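PDB 4JZ5: Gp26 from Listeria phage P40, which probably breaks down the peptidoglycan of the Listeria cell wall as an endolysin, through a catalytic domain of glycosyl hydrolase family 25. Local coordinates for residues 35-40 and 63-68; 49-54 and 95-100; 77-82 and 115-120. All blocks are in the same frame, centred on the assembly; numbering follows the deposited sequence.

Interaction 1. Residues 35-40 and 63-68; sequences VNYSGL and EQHAKG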
loop_
_atom_site.group_PDB
_atom_site.type_symbol
_atom_site.label_atom_id
_atom_site.label_comp_id
_atom_site.label_asym_id
_atom_site.label_seq_id
_atom_site.Cartn_x
_atom_site.Cartn_y
_atom_site.Cartn_z
ATOM N N VAL A 35 12.676 9.527 -7.927
ATOM C CA VAL A 35 12.506 9.872 -6.526
ATOM C C VAL A 35 13.885 10.085 -5.935
ATOM O O VAL A 35 14.757 9.223 -6.084
ATOM C CB VAL A 35 11.816 8.719 -5.754
ATOM C CG1 VAL A 35 11.757 9.006 -4.250
ATOM C CG2 VAL A 35 10.433 8.450 -6.299
ATOM N N ASN A 36 14.108 11.205 -5.259
ATOM C CA ASN A 36 15.328 11.384 -4.493
ATOM C C ASN A 36 15.145 10.691 -3.149
ATOM O O ASN A 36 14.638 11.280 -2.185
ATOM C CB ASN A 36 15.642 12.869 -4.312
ATOM C CG ASN A 36 16.876 13.101 -3.466
ATOM O OD1 ASN A 36 17.524 12.156 -3.007
ATOM N ND2 ASN A 36 17.190 14.362 -3.226
ATOM N N TYR A 37 15.527 9.416 -3.080
ATOM C CA TYR A 37 15.230 8.602 -1.910
ATOM C C TYR A 37 15.813 9.200 -0.637
ATOM O O TYR A 37 15.140 9.245 0.399
ATOM C CB TYR A 37 15.710 7.147 -2.111
ATOM C CG TYR A 37 15.067 6.519 -3.324
ATOM C CD1 TYR A 37 13.763 6.039 -3.290
ATOM C CD2 TYR A 37 15.742 6.466 -4.520
ATOM C CE1 TYR A 37 13.160 5.509 -4.424
ATOM C CE2 TYR A 37 15.160 5.939 -5.666
ATOM C CZ TYR A 37 13.861 5.470 -5.614
ATOM O OH TYR A 37 13.304 4.979 -6.772
ATOM N N SER A 38 17.046 9.683 -0.704
ATOM C CA SER A 38 17.656 10.288 0.470
ATOM C C SER A 38 16.879 11.518 0.937
ATOM O O SER A 38 16.874 11.847 2.133
ATOM C CB SER A 38 19.131 10.625 0.206
ATOM O OG SER A 38 19.285 11.647 -0.760
ATOM N N GLY A 39 16.254 12.216 -0.013
ATOM C CA GLY A 39 15.442 13.383 0.296
ATOM C C GLY A 39 14.147 13.077 1.033
ATOM O O GLY A 39 13.476 14.002 1.493
ATOM N N LEU A 40 13.797 11.802 1.153
ATOM C CA LEU A 40 12.625 11.401 1.922
ATOM C C LEU A 40 12.931 11.205 3.406
ATOM O O LEU A 40 12.021 11.158 4.235
ATOM C CB LEU A 40 12.094 10.086 1.391
ATOM C CG LEU A 40 11.731 10.029 -0.089
ATOM C CD1 LEU A 40 11.229 8.647 -0.453
ATOM C CD2 LEU A 40 10.680 11.074 -0.447
ATOM N N GLU A 63 11.611 -2.578 -8.649
ATOM C CA GLU A 63 12.965 -2.850 -8.220
ATOM C C GLU A 63 13.737 -1.569 -7.968
ATOM O O GLU A 63 14.508 -1.494 -7.015
ATOM C CB GLU A 63 13.656 -3.761 -9.218
ATOM C CG GLU A 63 12.979 -5.133 -9.254
ATOM C CD GLU A 63 13.568 -6.076 -10.264
ATOM O OE1 GLU A 63 14.753 -5.918 -10.594
ATOM O OE2 GLU A 63 12.835 -6.975 -10.730
ATOM N N GLN A 64 13.536 -0.557 -8.808
ATOM C CA GLN A 64 14.198 0.720 -8.587
ATOM C C GLN A 64 13.852 1.291 -7.223
ATOM O O GLN A 64 14.729 1.727 -6.474
ATOM C CB GLN A 64 13.818 1.719 -9.674
ATOM C CG GLN A 64 14.442 3.072 -9.493
ATOM C CD GLN A 64 13.817 4.104 -10.388
ATOM O OE1 GLN A 64 13.775 3.925 -11.608
ATOM N NE2 GLN A 64 13.306 5.182 -9.801
ATOM N N HIS A 65 12.565 1.294 -6.895
ATOM C CA HIS A 65 12.124 1.849 -5.636
ATOM C C HIS A 65 12.609 1.009 -4.466
ATOM O O HIS A 65 13.055 1.551 -3.458
ATOM C CB HIS A 65 10.595 1.988 -5.594
ATOM C CG HIS A 65 10.098 3.093 -6.462
ATOM N ND1 HIS A 65 8.843 3.166 -7.029
ATOM C CD2 HIS A 65 10.754 4.208 -6.842
ATOM C CE1 HIS A 65 8.758 4.295 -7.718
ATOM N NE2 HIS A 65 9.904 4.938 -7.626
ATOM N N ALA A 66 12.533 -0.314 -4.575
ATOM C CA ALA A 66 12.998 -1.160 -3.485
ATOM C C ALA A 66 14.479 -0.923 -3.203
ATOM O O ALA A 66 14.888 -0.778 -2.040
ATOM C CB ALA A 66 12.749 -2.626 -3.803
ATOM N N LYS A 67 15.277 -0.883 -4.255
ATOM C CA LYS A 67 16.702 -0.636 -4.098
ATOM C C LYS A 67 16.972 0.756 -3.547
ATOM O O LYS A 67 17.887 0.951 -2.744
ATOM C CB LYS A 67 17.430 -0.806 -5.426
ATOM C CG LYS A 67 17.514 -2.244 -5.883
ATOM C CD LYS A 67 18.289 -2.404 -7.176
ATOM C CE LYS A 67 17.598 -1.746 -8.343
ATOM N NZ LYS A 67 18.294 -2.033 -9.626
ATOM N N GLY A 68 16.215 1.744 -4.005
ATOM C CA GLY A 68 16.442 3.109 -3.565
ATOM C C GLY A 68 16.115 3.308 -2.103
ATOM O O GLY A 68 16.811 4.028 -1.378
#

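Interaction 2. Residues 49-54 and 95-100; sequences IRSSNG and NMLVSA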
loop_
_atom_site.group_PDB
_atom_site.type_symbol
_atom_site.label_atom_id
_atom_site.label_comp_id
_atom_site.label_asym_id
_atom_site.label_seq_id
_atom_site.Cartn_x
_atom_site.Cartn_y
_atom_site.Cartn_z
ATOM N N ILE A 49 5.311 0.774 -1.733
ATOM C CA ILE A 49 5.526 0.804 -3.167
ATOM C C ILE A 49 4.641 -0.204 -3.862
ATOM O O ILE A 49 4.361 -1.282 -3.340
ATOM C CB ILE A 49 7.007 0.594 -3.557
ATOM C CG1 ILE A 49 7.473 -0.838 -3.334
ATOM C CG2 ILE A 49 7.887 1.563 -2.791
ATOM C CD1 ILE A 49 8.934 -1.060 -3.651
ATOM N N ARG A 50 4.193 0.132 -5.064
ATOM C CA ARG A 50 3.332 -0.767 -5.830
ATOM C C ARG A 50 4.124 -1.950 -6.363
ATOM O O ARG A 50 5.161 -1.765 -6.999
ATOM C CB ARG A 50 2.671 -0.041 -6.998
ATOM C CG ARG A 50 1.563 -0.869 -7.647
ATOM C CD ARG A 50 0.720 -0.074 -8.623
ATOM N NE ARG A 50 1.435 0.169 -9.866
ATOM C CZ ARG A 50 0.900 0.752 -10.933
ATOM N NH1 ARG A 50 -0.362 1.160 -10.912
ATOM N NH2 ARG A 50 1.632 0.924 -12.022
ATOM N N SER A 51 3.618 -3.161 -6.128
ATOM C CA SER A 51 4.268 -4.373 -6.587
ATOM C C SER A 51 3.897 -4.770 -8.005
ATOM O O SER A 51 4.739 -5.248 -8.765
ATOM C CB SER A 51 3.911 -5.532 -5.662
ATOM O OG SER A 51 2.515 -5.785 -5.621
ATOM N N SER A 52 2.621 -4.602 -8.346
ATOM C CA SER A 52 2.048 -5.308 -9.471
ATOM C C SER A 52 0.627 -4.822 -9.717
ATOM O O SER A 52 -0.039 -4.331 -8.807
ATOM C CB SER A 52 2.048 -6.816 -9.194
ATOM O OG SER A 52 1.752 -7.111 -7.838
ATOM N N ASN A 53 0.196 -4.982 -10.961
ATOM C CA ASN A 53 -1.174 -4.763 -11.409
ATOM C C ASN A 53 -1.723 -6.104 -11.860
ATOM O O ASN A 53 -1.360 -6.606 -12.934
ATOM C CB ASN A 53 -1.216 -3.827 -12.616
ATOM C CG ASN A 53 -1.016 -2.371 -12.259
ATOM O OD1 ASN A 53 -0.755 -2.016 -11.113
ATOM N ND2 ASN A 53 -1.139 -1.512 -13.255
ATOM N N GLY A 54 -2.587 -6.697 -11.045
ATOM C CA GLY A 54 -3.094 -8.023 -11.348
ATOM C C GLY A 54 -1.977 -9.019 -11.613
ATOM O O GLY A 54 -0.926 -8.977 -10.982
ATOM N N ASN A 95 -0.041 -14.659 -5.575
ATOM C CA ASN A 95 1.321 -15.078 -5.876
ATOM C C ASN A 95 2.152 -14.000 -6.558
ATOM O O ASN A 95 3.367 -14.003 -6.440
ATOM C CB ASN A 95 1.315 -16.344 -6.716
ATOM C CG ASN A 95 0.948 -17.560 -5.907
ATOM O OD1 ASN A 95 1.167 -17.599 -4.698
ATOM N ND2 ASN A 95 0.415 -18.577 -6.573
ATOM N N MET A 96 1.519 -13.060 -7.256
ATOM C CA MET A 96 2.244 -11.901 -7.792
ATOM C C MET A 96 2.844 -11.091 -6.654
ATOM O O MET A 96 3.995 -10.665 -6.702
ATOM C CB MET A 96 1.311 -10.987 -8.597
ATOM C CG MET A 96 0.839 -11.541 -9.931
ATOM S SD MET A 96 2.113 -11.623 -11.222
ATOM C CE MET A 96 2.365 -9.913 -11.653
ATOM N N LEU A 97 2.044 -10.831 -5.632
ATOM C CA LEU A 97 2.524 -10.065 -4.497
ATOM C C LEU A 97 3.630 -10.833 -3.760
ATOM O O LEU A 97 4.642 -10.241 -3.370
ATOM C CB LEU A 97 1.369 -9.700 -3.569
ATOM C CG LEU A 97 1.712 -8.883 -2.318
ATOM C CD1 LEU A 97 2.524 -7.620 -2.608
ATOM C CD2 LEU A 97 0.441 -8.523 -1.585
ATOM N N VAL A 98 3.457 -12.137 -3.581
ATOM C CA VAL A 98 4.503 -12.948 -2.957
ATOM C C VAL A 98 5.779 -12.905 -3.791
ATOM O O VAL A 98 6.886 -12.727 -3.251
ATOM C CB VAL A 98 4.030 -14.398 -2.741
ATOM C CG1 VAL A 98 5.161 -15.271 -2.176
ATOM C CG2 VAL A 98 2.832 -14.435 -1.813
ATOM N N SER A 99 5.639 -13.045 -5.107
ATOM C CA SER A 99 6.790 -12.989 -5.991
ATOM C C SER A 99 7.496 -11.638 -5.933
ATOM O O SER A 99 8.724 -11.576 -5.948
ATOM C CB SER A 99 6.363 -13.304 -7.418
ATOM O OG SER A 99 6.046 -14.677 -7.549
ATOM N N ALA A 100 6.723 -10.561 -5.870
ATOM C CA ALA A 100 7.303 -9.225 -5.750
ATOM C C ALA A 100 8.092 -9.085 -4.453
ATOM O O ALA A 100 9.186 -8.504 -4.434
ATOM C CB ALA A 100 6.207 -8.174 -5.819
#

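Interaction 3. Residues 77-82 and 115-120; sequences GLYHYA and FLDYEE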
loop_
_atom_site.group_PDB
_atom_site.type_symbol
_atom_site.label_atom_id
_atom_site.label_comp_id
_atom_site.label_asym_id
_atom_site.label_seq_id
_atom_site.Cartn_x
_atom_site.Cartn_y
_atom_site.Cartn_z
ATOM N N GLY A 77 7.107 -1.081 2.503
ATOM C CA GLY A 77 6.233 -2.199 2.231
ATOM C C GLY A 77 5.778 -2.202 0.786
ATOM O O GLY A 77 6.158 -1.334 0.002
ATOM N N LEU A 78 4.928 -3.163 0.436
ATOM C CA LEU A 78 4.435 -3.332 -0.936
ATOM C C LEU A 78 2.924 -3.339 -0.968
ATOM O O LEU A 78 2.294 -3.845 -0.032
ATOM C CB LEU A 78 4.858 -4.674 -1.534
ATOM C CG LEU A 78 6.341 -5.016 -1.508
ATOM C CD1 LEU A 78 6.554 -6.371 -2.159
ATOM C CD2 LEU A 78 7.224 -3.974 -2.148
ATOM N N TYR A 79 2.330 -2.836 -2.049
ATOM C CA TYR A 79 0.904 -3.010 -2.265
ATOM C C TYR A 79 0.642 -3.519 -3.674
ATOM O O TYR A 79 1.243 -3.070 -4.646
ATOM C CB TYR A 79 0.110 -1.714 -1.976
ATOM C CG TYR A 79 0.185 -0.628 -3.035
ATOM C CD1 TYR A 79 -0.719 -0.597 -4.093
ATOM C CD2 TYR A 79 1.124 0.395 -2.959
ATOM C CE1 TYR A 79 -0.683 0.397 -5.055
ATOM C CE2 TYR A 79 1.172 1.400 -3.928
ATOM C CZ TYR A 79 0.256 1.394 -4.964
ATOM O OH TYR A 79 0.280 2.363 -5.940
ATOM N N HIS A 80 -0.309 -4.444 -3.771
ATOM C CA HIS A 80 -0.734 -5.046 -5.022
ATOM C C HIS A 80 -2.057 -4.452 -5.473
ATOM O O HIS A 80 -3.008 -4.418 -4.692
ATOM C CB HIS A 80 -0.945 -6.546 -4.812
ATOM C CG HIS A 80 -1.477 -7.234 -6.021
ATOM N ND1 HIS A 80 -2.788 -7.623 -6.201
ATOM C CD2 HIS A 80 -0.819 -7.562 -7.148
ATOM C CE1 HIS A 80 -2.894 -8.192 -7.396
ATOM N NE2 HIS A 80 -1.715 -8.155 -7.986
ATOM N N TYR A 81 -2.124 -3.993 -6.724
ATOM C CA TYR A 81 -3.356 -3.465 -7.290
ATOM C C TYR A 81 -4.161 -4.622 -7.871
ATOM O O TYR A 81 -3.784 -5.225 -8.886
ATOM C CB TYR A 81 -3.068 -2.404 -8.369
ATOM C CG TYR A 81 -4.336 -1.715 -8.808
ATOM C CD1 TYR A 81 -5.161 -2.282 -9.769
ATOM C CD2 TYR A 81 -4.750 -0.539 -8.206
ATOM C CE1 TYR A 81 -6.336 -1.669 -10.152
ATOM C CE2 TYR A 81 -5.932 0.087 -8.594
ATOM C CZ TYR A 81 -6.723 -0.502 -9.544
ATOM O OH TYR A 81 -7.900 0.109 -9.921
ATOM N N ALA A 82 -5.256 -4.954 -7.205
ATOM C CA ALA A 82 -6.028 -6.144 -7.536
ATOM C C ALA A 82 -6.888 -6.011 -8.784
ATOM O O ALA A 82 -7.566 -5.000 -8.970
ATOM C CB ALA A 82 -6.924 -6.493 -6.378
ATOM N N PHE A 115 0.166 -5.197 1.302
ATOM C CA PHE A 115 -1.213 -4.728 1.212
ATOM C C PHE A 115 -1.908 -5.195 -0.051
ATOM O O PHE A 115 -1.317 -5.259 -1.127
ATOM C CB PHE A 115 -1.255 -3.199 1.192
ATOM C CG PHE A 115 -0.859 -2.564 2.478
ATOM C CD1 PHE A 115 -1.802 -2.359 3.466
ATOM C CD2 PHE A 115 0.428 -2.151 2.704
ATOM C CE1 PHE A 115 -1.463 -1.760 4.662
ATOM C CE2 PHE A 115 0.767 -1.557 3.911
ATOM C CZ PHE A 115 -0.181 -1.373 4.878
ATOM N N LEU A 116 -3.196 -5.489 0.109
ATOM C CA LEU A 116 -4.125 -5.648 -0.989
ATOM C C LEU A 116 -4.823 -4.304 -1.231
ATOM O O LEU A 116 -5.514 -3.795 -0.340
ATOM C CB LEU A 116 -5.169 -6.700 -0.626
ATOM C CG LEU A 116 -6.331 -6.870 -1.596
ATOM C CD1 LEU A 116 -5.832 -7.185 -2.986
ATOM C CD2 LEU A 116 -7.268 -7.969 -1.120
ATOM N N ASP A 117 -4.648 -3.743 -2.425
ATOM C CA ASP A 117 -5.346 -2.530 -2.867
ATOM C C ASP A 117 -6.519 -2.978 -3.723
ATOM O O ASP A 117 -6.330 -3.498 -4.843
ATOM C CB ASP A 117 -4.336 -1.685 -3.663
ATOM C CG ASP A 117 -4.925 -0.463 -4.335
ATOM O OD1 ASP A 117 -6.137 -0.390 -4.539
ATOM O OD2 ASP A 117 -4.136 0.433 -4.701
ATOM N N TYR A 118 -7.726 -2.866 -3.168
ATOM C CA TYR A 118 -8.916 -3.415 -3.813
ATOM C C TYR A 118 -9.903 -2.293 -4.012
ATOM O O TYR A 118 -10.615 -1.929 -3.058
ATOM C CB TYR A 118 -9.563 -4.559 -3.001
ATOM C CG TYR A 118 -10.506 -5.340 -3.879
ATOM C CD1 TYR A 118 -10.047 -6.358 -4.687
ATOM C CD2 TYR A 118 -11.839 -5.002 -3.974
ATOM C CE1 TYR A 118 -10.890 -7.030 -5.547
ATOM C CE2 TYR A 118 -12.692 -5.674 -4.828
ATOM C CZ TYR A 118 -12.213 -6.667 -5.626
ATOM O OH TYR A 118 -13.083 -7.311 -6.478
ATOM N N GLU A 119 -9.943 -1.737 -5.222
ATOM C CA GLU A 119 -10.752 -0.550 -5.461
ATOM C C GLU A 119 -11.540 -0.591 -6.773
ATOM O O GLU A 119 -12.152 0.402 -7.162
ATOM C CB GLU A 119 -9.862 0.682 -5.393
ATOM C CG GLU A 119 -8.824 0.757 -6.480
ATOM C CD GLU A 119 -7.855 1.940 -6.283
ATOM O OE1 GLU A 119 -6.777 1.796 -5.688
ATOM O OE2 GLU A 119 -8.166 3.055 -6.756
ATOM N N GLU A 120 -11.543 -1.741 -7.443
ATOM C CA GLU A 120 -12.443 -1.997 -8.563
ATOM C C GLU A 120 -12.729 -3.485 -8.546
ATOM O O GLU A 120 -12.029 -4.246 -7.884
ATOM C CB GLU A 120 -11.840 -1.552 -9.900
ATOM C CG GLU A 120 -10.603 -2.318 -10.354
ATOM C CD GLU A 120 -10.150 -1.882 -11.740
ATOM O OE1 GLU A 120 -10.754 -2.339 -12.736
ATOM O OE2 GLU A 120 -9.201 -1.060 -11.839
HETATM O O HOH W 1 -8.691 2.808 -9.801
HETATM O O HOH W 2 -10.210 -5.932 -8.997
HETATM O O HOH W 3 -8.027 -2.783 -7.186
#

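Interaction 1. Residues 35-40 and 63-68
Tyr-37 lays its ring flat against the backbone of Gly-68. Gly-68 CA sits over the centre of one ring face, 3.6 Å from the Tyr-37 centroid. This is a CH-pi contact. With no side chain on Gly-68, the ring can lie directly on the helix backbone. The opposite face is met by a carbonyl: Val-35 O lies 3.2 Å above the plane, offset toward the rim. Nearer the backbone, Tyr-37 CB rests 3.4 Å from Gly-68 O. Tyr-37 CG is anti to the carbonyl carbon, which turns the ring toward Gly-68.

The contact fixes the loop between strand 25-28 and strand 46-53 onto helix 62-72. That helix is one of those flanking the irregular beta/alpha barrel expected for family 25. His-65 also touches Ile-28 and Ile-49, so it lies between the helix and the sheet.

One polar bond joins the two segments. Gln-64 NE2 donates to Tyr-37 OH over 3.0 Å, nearly straight at 165°, although the place of the hydroxyl is less sure. Gln-64 CG is anti to its backbone N (chi1 179°), and the extended chain carries the amide across the phenol end. The same NE2 also reaches Pro-33 O, while OE1 receives a bond from Arg-61.

The remaining contacts are made by the His-65 ring. The Tyr-37 and His-65 rings meet rim to rim, with centroids 5.8 Å apart and planes at 69°. Val-35 CG2 comes within 3.8 Å of His-65 NE2, a nitrogen weakly bonded to Gln-32 O.

Interaction 2. Residues 49-54 and 95-100
Met-96 of helix 87-106 reaches over the end of strand 46-53 and wraps round the carbonyl oxygen of Gly-54. Its CB starts 3.8 Å from Gly-54 O and also lies near the hydroxyl of Ser-52. CG comes closest, at 3.3 Å from Gly-54 O. SD passes the same oxygen at 4.0 Å. The chain bends the same way at chi2 (-71°) and chi3 (-72°), which folds the methyl back. CE therefore ends 3.5 Å from Gly-54 O and 4.0 Å from Ser-52 CB. Gly-54 O is not left to these carbons alone, since His-80 NE2 is hydrogen-bonded to it.

One helical turn further on, Ala-100 faces Ser-51, and the Ala-100 CB to Ser-51 CB distance is 3.5 Å. Leu-97 lies between these two helix residues in sequence. It sends its CD1 to 3.5 Å from Ser-51 OG, while its side chain also packs on Phe-135 and Val-139 of helix 128-143.

The helix packs on the parallel part of the mixed sheet, as helices do in a beta/alpha barrel. The strand and helix axes approach to 7.7 Å and run at 134° to each other.

Ser-51 OG is hydrogen-bonded to Tyr-79 O in the adjoining strand. It also pairs with Ser-52 OG, although the place of that second hydroxyl is less certain. The helix thus brings methyl groups, methylenes and a thioether to this surface, and Ser-51 OG finds its partner on the neighbouring strand. Helix and strand are held together by van der Waals contact, with small residues allowing a close approach.

Interaction 3. Residues 77-82 and 115-120
The two parallel strands of a beta-alpha-beta unit meet here: strand 76-81 and strand 114-117, connected through helix 87-106. His-80 N donates to Phe-115 O at 2.9 Å, and Asp-117 N donates to His-80 O. Ala-82 N continues the ladder to Asp-117 O at 170°. The bond from Phe-115 N to Leu-78 O, at the start, is weak.

Tyr-79, Tyr-81, Phe-115 and Asp-117 share one face of the sheet. Tyr-79 CB meets Phe-115 CB at 3.8 Å. The Tyr-79 side chain lies alongside Asp-117, with its CE1 3.5 Å from Asp-117 OD2. The other face carries His-80 and Leu-116. There Leu-116 CD1 reaches Ala-82 CB at 3.6 Å, and Tyr-118 CD1 packs on the same methyl.

Asp-117, Tyr-118 and Glu-119 match the D-x-E pattern of family 25 lysozymes. In those relatives the two acids belong to the active site at the C-terminal ends of the barrel strands, so a similar place is probable here. Asp-117 OD1 and Glu-119 OE1 are only 2.6 Å apart.

Tyr-81 spans this acidic group. Its CG is anti to the backbone N (chi1 -172°), which sends the ring out over the loop after strand 114-117. Tyr-81 CE2 lies 3.5 Å from Glu-119 OE1. The hydroxyl donates to the anti lone pair of Glu-120 OE2, with Tyr-81 OH to Glu-120 OE2 at 2.6 Å. That oxygen lies in the ring plane, while the carboxylate stands almost perpendicular to it.

Water extends the network. One molecule donates to both Tyr-81 OH and Glu-119 OE2. Another donates to Ala-82 O and Asp-117 O and accepts from Glu-119 N, joining the two segments just beyond the strands.

In the fold
From the N terminus, interaction 1 comes first. It closes the loop from residues 35-40 to helix 62-72, with strand 46-53 in between. Interaction 2 starts on that strand, inside this loop, and ends on helix 87-106, so the two cross. Interaction 3 opens after interaction 1 has closed, and the two stand in series. It crosses interaction 2, because helix 87-106 lies between its two strands. Ile-49 links interactions 1 and 2 by packing on His-65 and Ala-66. Strands 46-53 and 76-81 are sheet neighbours, which joins interactions 2 and 3. Together the contacts tie a peripheral loop, two helices and three parallel strands that are neighbours in the sheet.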